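Local structure of class I phosphodiesterase PDEB1 (Leishmania major, 2R8Q) at residues T136-H140 / L207-V211; A213-H219 / I250-V255; Y131-V135 / D190-G194. The protein is a class I phosphodiesterase whose all-helical catalytic domain, a member of the HD clan, binds a zinc ion and a magnesium ion. All blocks are in the same frame, centred on the assembly; numbering follows the deposited sequence.

Contact 1: T136-H140 / L207-V211; sequences TALVH and LIDCV. With ZN (zinc ion), chain C.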
# COMPACT_ATOMS: atom_id res chain seq x y z
N THR A 136 4.38 -5.69 -17.01
CA THR A 136 3.37 -5.86 -15.98
C THR A 136 3.26 -7.31 -15.52
O THR A 136 3.03 -7.58 -14.34
CB THR A 136 1.99 -5.37 -16.47
OG1 THR A 136 2.08 -3.97 -16.78
CG2 THR A 136 0.93 -5.57 -15.40
N ALA A 137 3.41 -8.25 -16.44
CA ALA A 137 3.33 -9.66 -16.08
C ALA A 137 4.28 -9.99 -14.93
O ALA A 137 3.94 -10.76 -14.04
CB ALA A 137 3.64 -10.53 -17.30
N LEU A 138 5.48 -9.40 -14.94
CA LEU A 138 6.47 -9.69 -13.91
C LEU A 138 6.17 -9.12 -12.52
O LEU A 138 6.68 -9.62 -11.52
CB LEU A 138 7.85 -9.21 -14.37
CG LEU A 138 8.38 -9.89 -15.64
CD1 LEU A 138 9.68 -9.23 -16.08
CD2 LEU A 138 8.58 -11.38 -15.38
N VAL A 139 5.33 -8.08 -12.45
CA VAL A 139 5.01 -7.47 -11.16
C VAL A 139 3.61 -7.80 -10.67
O VAL A 139 3.27 -7.47 -9.54
CB VAL A 139 5.09 -5.92 -11.23
CG1 VAL A 139 6.44 -5.48 -11.78
CG2 VAL A 139 3.96 -5.38 -12.09
N HIS A 140 2.81 -8.46 -11.50
CA HIS A 140 1.41 -8.69 -11.14
C HIS A 140 1.03 -9.50 -9.90
O HIS A 140 -0.12 -9.42 -9.47
CB HIS A 140 0.63 -9.20 -12.37
CG HIS A 140 0.52 -10.69 -12.46
ND1 HIS A 140 1.51 -11.49 -12.97
CD2 HIS A 140 -0.49 -11.52 -12.09
CE1 HIS A 140 1.13 -12.75 -12.92
NE2 HIS A 140 -0.08 -12.80 -12.39
N LEU A 207 -0.28 -0.29 -16.41
CA LEU A 207 0.24 -1.35 -15.56
C LEU A 207 -0.71 -1.59 -14.38
O LEU A 207 -1.09 -2.73 -14.10
CB LEU A 207 1.64 -0.99 -15.06
CG LEU A 207 2.36 -1.95 -14.10
CD1 LEU A 207 3.87 -1.76 -14.22
CD2 LEU A 207 1.89 -1.69 -12.67
N ILE A 208 -1.11 -0.51 -13.72
CA ILE A 208 -2.02 -0.60 -12.58
C ILE A 208 -3.38 -1.18 -12.98
O ILE A 208 -3.91 -2.05 -12.28
CB ILE A 208 -2.17 0.79 -11.92
CG1 ILE A 208 -0.85 1.16 -11.24
CG2 ILE A 208 -3.34 0.79 -10.93
CD1 ILE A 208 -0.70 2.63 -10.87
N ASP A 209 -3.94 -0.71 -14.09
CA ASP A 209 -5.22 -1.22 -14.55
C ASP A 209 -5.14 -2.72 -14.78
O ASP A 209 -6.05 -3.47 -14.42
CB ASP A 209 -5.65 -0.56 -15.87
CG ASP A 209 -6.10 0.88 -15.69
OD1 ASP A 209 -6.53 1.24 -14.57
OD2 ASP A 209 -6.06 1.64 -16.68
N CYS A 210 -4.05 -3.15 -15.41
CA CYS A 210 -3.86 -4.56 -15.70
C CYS A 210 -3.73 -5.42 -14.45
O CYS A 210 -4.33 -6.49 -14.36
CB CYS A 210 -2.65 -4.75 -16.61
SG CYS A 210 -3.00 -4.30 -18.32
N VAL A 211 -2.95 -4.96 -13.48
CA VAL A 211 -2.79 -5.73 -12.25
C VAL A 211 -4.12 -5.81 -11.50
O VAL A 211 -4.51 -6.87 -11.02
CB VAL A 211 -1.73 -5.09 -11.31
CG1 VAL A 211 -1.64 -5.89 -10.01
CG2 VAL A 211 -0.38 -5.07 -11.99
ZN ZN C . -1.14 -14.42 -11.29
O HOH W 1 -2.84 -13.29 -10.62
O HOH W 2 -2.47 -16.00 -10.29
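Thr136 and Val211 meet methyl to methyl, with their CG2 atoms 3.7 Å apart, where helix 127-139 packs against helix 197-212 inside the domain. The packing is largely apolar. CG2 of Thr136 lies anti to its own backbone N (chi1, measured to OG1, is -61°), which carries it toward CB of Cys210 as well as Val211. One turn on, Val139 CG2 continues the seam at 4.2 Å from Leu207 CD1. Val211 CG2 then approaches His140 CB, at 4.3 Å.

The polar atoms find partners on their own side of the contact or at the metal. Thr136 OG1 sits 3.4 Å from Leu207 CG, yet its hydrogen bond goes back to the carbonyl of Val132. His140 spends both ring nitrogens: ND1 donates to Ala137 O at 2.8 Å in a nearly straight bond (174°), with the acceptor in the ring plane, while NE2 binds the zinc ion at 2.2 Å. His104, Asp141, Asp254 and two waters complete the metal's shell, and His140 with Asp141 forms the adjacent His-Asp pair after which the HD clan is named.

ND1 carries the proton given to Ala137 O, and NE2 is the atom that binds zinc. The backbone carbonyl thus acts as a second-shell group that, together with the zinc bond, probably helps to fix the ring's rotation, and it may make NE2 a stronger donor to the metal.

Contact 2: A213-H219 / I250-V255; sequences ATDMAKH and IKAGDV. With ZN (zinc ion), chain C.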
# COMPACT_ATOMS: atom_id res chain seq x y z
N ALA A 213 -6.99 -5.72 -12.69
CA ALA A 213 -7.91 -6.55 -13.47
C ALA A 213 -7.73 -8.05 -13.21
O ALA A 213 -8.59 -8.84 -13.59
CB ALA A 213 -7.74 -6.27 -14.96
N THR A 214 -6.63 -8.44 -12.56
CA THR A 214 -6.40 -9.86 -12.29
C THR A 214 -7.15 -10.41 -11.08
O THR A 214 -7.07 -11.61 -10.80
CB THR A 214 -4.90 -10.19 -12.13
OG1 THR A 214 -4.36 -9.43 -11.04
CG2 THR A 214 -4.14 -9.88 -13.41
N ASP A 215 -7.86 -9.56 -10.35
CA ASP A 215 -8.62 -10.04 -9.20
C ASP A 215 -9.81 -10.82 -9.76
O ASP A 215 -10.68 -10.24 -10.40
CB ASP A 215 -9.13 -8.87 -8.35
CG ASP A 215 -9.94 -9.34 -7.15
OD1 ASP A 215 -10.12 -10.57 -6.99
OD2 ASP A 215 -10.40 -8.48 -6.37
N MET A 216 -9.83 -12.12 -9.52
CA MET A 216 -10.90 -12.97 -10.04
C MET A 216 -12.30 -12.65 -9.53
O MET A 216 -13.29 -13.12 -10.09
CB MET A 216 -10.57 -14.45 -9.79
CG MET A 216 -9.50 -15.00 -10.72
SD MET A 216 -9.92 -14.87 -12.48
CE MET A 216 -11.04 -16.23 -12.68
N ALA A 217 -12.39 -11.85 -8.47
CA ALA A 217 -13.71 -11.48 -7.95
C ALA A 217 -14.42 -10.60 -8.97
O ALA A 217 -15.64 -10.49 -8.98
CB ALA A 217 -13.56 -10.74 -6.63
N LYS A 218 -13.64 -9.97 -9.85
CA LYS A 218 -14.17 -9.08 -10.87
C LYS A 218 -14.29 -9.78 -12.21
O LYS A 218 -14.56 -9.14 -13.23
CB LYS A 218 -13.24 -7.87 -11.03
CG LYS A 218 -13.02 -7.06 -9.76
CD LYS A 218 -11.94 -6.01 -9.96
CE LYS A 218 -12.32 -4.99 -11.03
NZ LYS A 218 -11.27 -3.94 -11.19
N HIS A 219 -14.11 -11.10 -12.22
CA HIS A 219 -14.15 -11.86 -13.46
C HIS A 219 -15.40 -11.69 -14.32
O HIS A 219 -15.30 -11.36 -15.50
CB HIS A 219 -13.95 -13.35 -13.17
CG HIS A 219 -13.85 -14.19 -14.40
ND1 HIS A 219 -12.74 -14.16 -15.22
CD2 HIS A 219 -14.74 -15.02 -14.99
CE1 HIS A 219 -12.96 -14.95 -16.27
NE2 HIS A 219 -14.16 -15.48 -16.15
N ILE A 250 -4.03 -9.99 -19.97
CA ILE A 250 -3.33 -10.42 -18.76
C ILE A 250 -4.20 -11.39 -17.97
O ILE A 250 -3.69 -12.31 -17.33
CB ILE A 250 -2.88 -9.23 -17.86
CG1 ILE A 250 -1.93 -9.75 -16.78
CG2 ILE A 250 -4.08 -8.52 -17.24
CD1 ILE A 250 -1.12 -8.68 -16.06
N LYS A 251 -5.52 -11.21 -18.03
CA LYS A 251 -6.42 -12.14 -17.34
C LYS A 251 -6.27 -13.51 -17.99
O LYS A 251 -6.19 -14.53 -17.30
CB LYS A 251 -7.87 -11.67 -17.45
CG LYS A 251 -8.30 -10.68 -16.38
CD LYS A 251 -9.79 -10.38 -16.47
CE LYS A 251 -10.64 -11.64 -16.36
NZ LYS A 251 -10.40 -12.39 -15.09
N ALA A 252 -6.22 -13.52 -19.32
CA ALA A 252 -6.08 -14.77 -20.07
C ALA A 252 -4.77 -15.46 -19.69
O ALA A 252 -4.75 -16.66 -19.43
CB ALA A 252 -6.11 -14.49 -21.57
N GLY A 253 -3.68 -14.71 -19.67
CA GLY A 253 -2.40 -15.30 -19.32
C GLY A 253 -2.43 -15.85 -17.90
O GLY A 253 -1.86 -16.90 -17.62
N ASP A 254 -3.12 -15.15 -17.02
CA ASP A 254 -3.21 -15.55 -15.62
C ASP A 254 -3.93 -16.89 -15.43
O ASP A 254 -3.57 -17.66 -14.53
CB ASP A 254 -3.92 -14.44 -14.83
CG ASP A 254 -3.43 -14.35 -13.39
OD1 ASP A 254 -2.34 -14.88 -13.08
OD2 ASP A 254 -4.15 -13.74 -12.58
N VAL A 255 -4.92 -17.19 -16.27
CA VAL A 255 -5.64 -18.46 -16.16
C VAL A 255 -5.34 -19.39 -17.33
O VAL A 255 -6.14 -20.25 -17.68
CB VAL A 255 -7.17 -18.24 -16.07
CG1 VAL A 255 -7.51 -17.44 -14.82
CG2 VAL A 255 -7.69 -17.54 -17.32
ZN ZN C . -1.14 -14.42 -11.29
O HOH W 3 -10.83 -10.59 -13.08
O HOH W 4 -6.62 -13.39 -13.00
O HOH W 1 -2.84 -13.29 -10.62
O HOH W 2 -2.47 -16.00 -10.29
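Lys251 runs its aliphatic chain past the carbonyl oxygen of Ala213, with CG 3.4 Å from Ala213 O. It joins helix 239-254 to the loop between helices 197-212 and 219-232, one of the connections that wall the metal centre of the HD-type phosphodiesterase fold. The lysine chain then bends twice (chi3 57°, chi4 58°) and brings NZ to the edge of the His219 ring. There NZ donates to ND1 at 2.9 Å, close to the ring plane, so ND1 is the accepting atom of the ring. A second grip comes from water 3, which accepts from NZ at 2.7 Å and donates to the carbonyls of Ala213 and Asp215. One ammonium group therefore holds the start of helix 219-232 directly and two loop carbonyls through water 3, and Phe317 of helix 302-324 adds a cation-pi contact to it.

Nearer the metal, Thr214 presents its methyl to the helix, CG2 lying 4.0 Å from Ile250 CG1, while its OG1 bonds to Val211 O. Asp254 crosses Thr214 at about a right angle and divides its carboxylate between two tasks. OD1 binds the zinc ion at 2.2 Å, in company with His104, His140 and Asp141. OD2 passes 3.7 Å from Thr214 CB and accepts from water 4, which also donates to Thr214 O, so the loop backbone, through this water, probably helps to orient a metal ligand.

The loop is shaped from within by an Asx turn: Asp215 OD1 receives the N-H of Ala217 from above the carboxylate plane, and OD2 bonds to Ser170. Met216, bent at chi2 and chi3, crosses Lys251 obliquely, its SD 3.6 Å from Lys251 NZ and 4.2 Å from Val255 CG1.

Contact 3: Y131-V135 / D190-G194; sequences YVLLV and DVFEG
Tyr131 reaches from helix 127-139 to the backbone of the 190-194 loop, its OH donating to Val191 O at 2.7 Å. With CG anti to the backbone N (chi1 177°), the ring extends toward the loop. Val191 O lies at the ring edge, near the tyrosine plane, and the hydroxyl approaches the carbonyl at 133° to the C=O bond, tilted moderately from the carbonyl plane. One turn along the helix, Val135 and Val191 meet tip to tip, CG1 to CG2 at 3.8 Å, while Val135 CG2 lies over one face of the tyrosine ring, offset toward the rim. Phe192 enters the same face of the helix: its CE2 comes 4.3 Å from Val132 CG2, and its ring edge is turned to Tyr131 CE2.

The two loop residues that touch the helix are the central pair of a type I beta turn running from Asp190 to Glu193, closed by a bond of 3.0 Å from Glu193 N to Asp190 O. An Asx turn reinforces it, Asp190 OD1 taking the N-H of Phe192 from above the carboxylate plane. With the backbone so bent, Val191 and Phe192 can both reach the helix from adjacent positions.

Further out, the Tyr131 ring meets Phe76. Tyr204 packs edge-to-face with Phe192, whose side chain touches Leu207 too, on helix 197-212. Glu193 points its carboxylate to a salt bridge with Arg79 and a hydrogen bond with Thr82.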
# COMPACT_ATOMS: atom_id res chain seq x y z
N TYR A 131 4.80 -3.55 -24.71
CA TYR A 131 5.93 -3.49 -23.80
C TYR A 131 5.44 -3.44 -22.35
O TYR A 131 5.88 -4.22 -21.51
CB TYR A 131 6.78 -2.25 -24.12
CG TYR A 131 7.96 -2.03 -23.20
CD1 TYR A 131 8.89 -3.05 -22.95
CD2 TYR A 131 8.16 -0.80 -22.58
CE1 TYR A 131 9.98 -2.84 -22.11
CE2 TYR A 131 9.25 -0.58 -21.74
CZ TYR A 131 10.15 -1.61 -21.51
OH TYR A 131 11.21 -1.40 -20.66
N VAL A 132 4.53 -2.51 -22.07
CA VAL A 132 3.99 -2.38 -20.72
C VAL A 132 3.29 -3.66 -20.26
O VAL A 132 3.42 -4.07 -19.11
CB VAL A 132 3.01 -1.19 -20.64
CG1 VAL A 132 2.36 -1.14 -19.26
CG2 VAL A 132 3.77 0.11 -20.92
N LEU A 133 2.56 -4.32 -21.17
CA LEU A 133 1.87 -5.55 -20.80
C LEU A 133 2.86 -6.63 -20.36
O LEU A 133 2.65 -7.31 -19.35
CB LEU A 133 1.04 -6.05 -21.99
CG LEU A 133 0.25 -7.34 -21.78
CD1 LEU A 133 -0.72 -7.18 -20.61
CD2 LEU A 133 -0.51 -7.67 -23.06
N LEU A 134 3.96 -6.77 -21.10
CA LEU A 134 4.96 -7.78 -20.77
C LEU A 134 5.66 -7.48 -19.45
O LEU A 134 5.93 -8.39 -18.67
CB LEU A 134 5.97 -7.90 -21.92
CG LEU A 134 5.35 -8.48 -23.20
CD1 LEU A 134 6.33 -8.34 -24.36
CD2 LEU A 134 4.98 -9.94 -22.98
N VAL A 135 5.96 -6.20 -19.21
CA VAL A 135 6.61 -5.78 -17.98
C VAL A 135 5.65 -6.03 -16.81
O VAL A 135 6.06 -6.52 -15.76
CB VAL A 135 6.97 -4.28 -18.04
CG1 VAL A 135 7.33 -3.76 -16.64
CG2 VAL A 135 8.13 -4.07 -19.00
N ASP A 190 14.37 1.11 -13.21
CA ASP A 190 13.24 1.77 -13.84
C ASP A 190 13.16 1.49 -15.35
O ASP A 190 13.78 2.20 -16.15
CB ASP A 190 13.30 3.27 -13.56
CG ASP A 190 12.17 4.04 -14.22
OD1 ASP A 190 11.15 3.42 -14.59
OD2 ASP A 190 12.31 5.28 -14.37
N VAL A 191 12.39 0.47 -15.72
CA VAL A 191 12.26 0.10 -17.13
C VAL A 191 11.42 1.09 -17.95
O VAL A 191 11.20 0.87 -19.14
CB VAL A 191 11.68 -1.33 -17.28
CG1 VAL A 191 12.66 -2.34 -16.69
CG2 VAL A 191 10.33 -1.44 -16.60
N PHE A 192 10.97 2.16 -17.30
CA PHE A 192 10.20 3.20 -17.98
C PHE A 192 11.10 4.44 -18.09
O PHE A 192 10.65 5.53 -18.44
CB PHE A 192 8.95 3.57 -17.17
CG PHE A 192 7.90 2.49 -17.11
CD1 PHE A 192 6.93 2.51 -16.12
CD2 PHE A 192 7.87 1.47 -18.05
CE1 PHE A 192 5.94 1.53 -16.06
CE2 PHE A 192 6.88 0.47 -18.01
CZ PHE A 192 5.92 0.51 -17.00
N GLU A 193 12.39 4.25 -17.78
CA GLU A 193 13.37 5.33 -17.79
C GLU A 193 13.49 6.09 -19.11
O GLU A 193 13.84 7.27 -19.11
CB GLU A 193 14.75 4.79 -17.39
CG GLU A 193 15.44 3.95 -18.46
CD GLU A 193 16.78 3.40 -18.01
OE1 GLU A 193 17.40 4.01 -17.11
OE2 GLU A 193 17.22 2.36 -18.56
N GLY A 194 13.20 5.43 -20.22
CA GLY A 194 13.32 6.08 -21.52
C GLY A 194 12.05 6.73 -22.03
O GLY A 194 12.05 7.32 -23.11

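Overall arrangement
All three contacts are buried, but they lie at different depths: contacts 1 and 2 are centred about 8 and 9 Å from the centre of the chain, contact 3 about 16 Å. Contacts 1 and 3 share helix 127-139, and Leu207 of the former touches Phe192 of the latter. Contacts 1 and 2 converge on the zinc ion, supplying one ligand each, and Ile250 packs against both Thr136 and His140. Their chemistry follows this placing. Contact 1 joins two segments by packing, with no hydrogen bond across 136-140 and 207-211, contact 2 secures a loop with charge and water, and contact 3, away from the metal, anchors a turn through one hydroxyl and apolar packing.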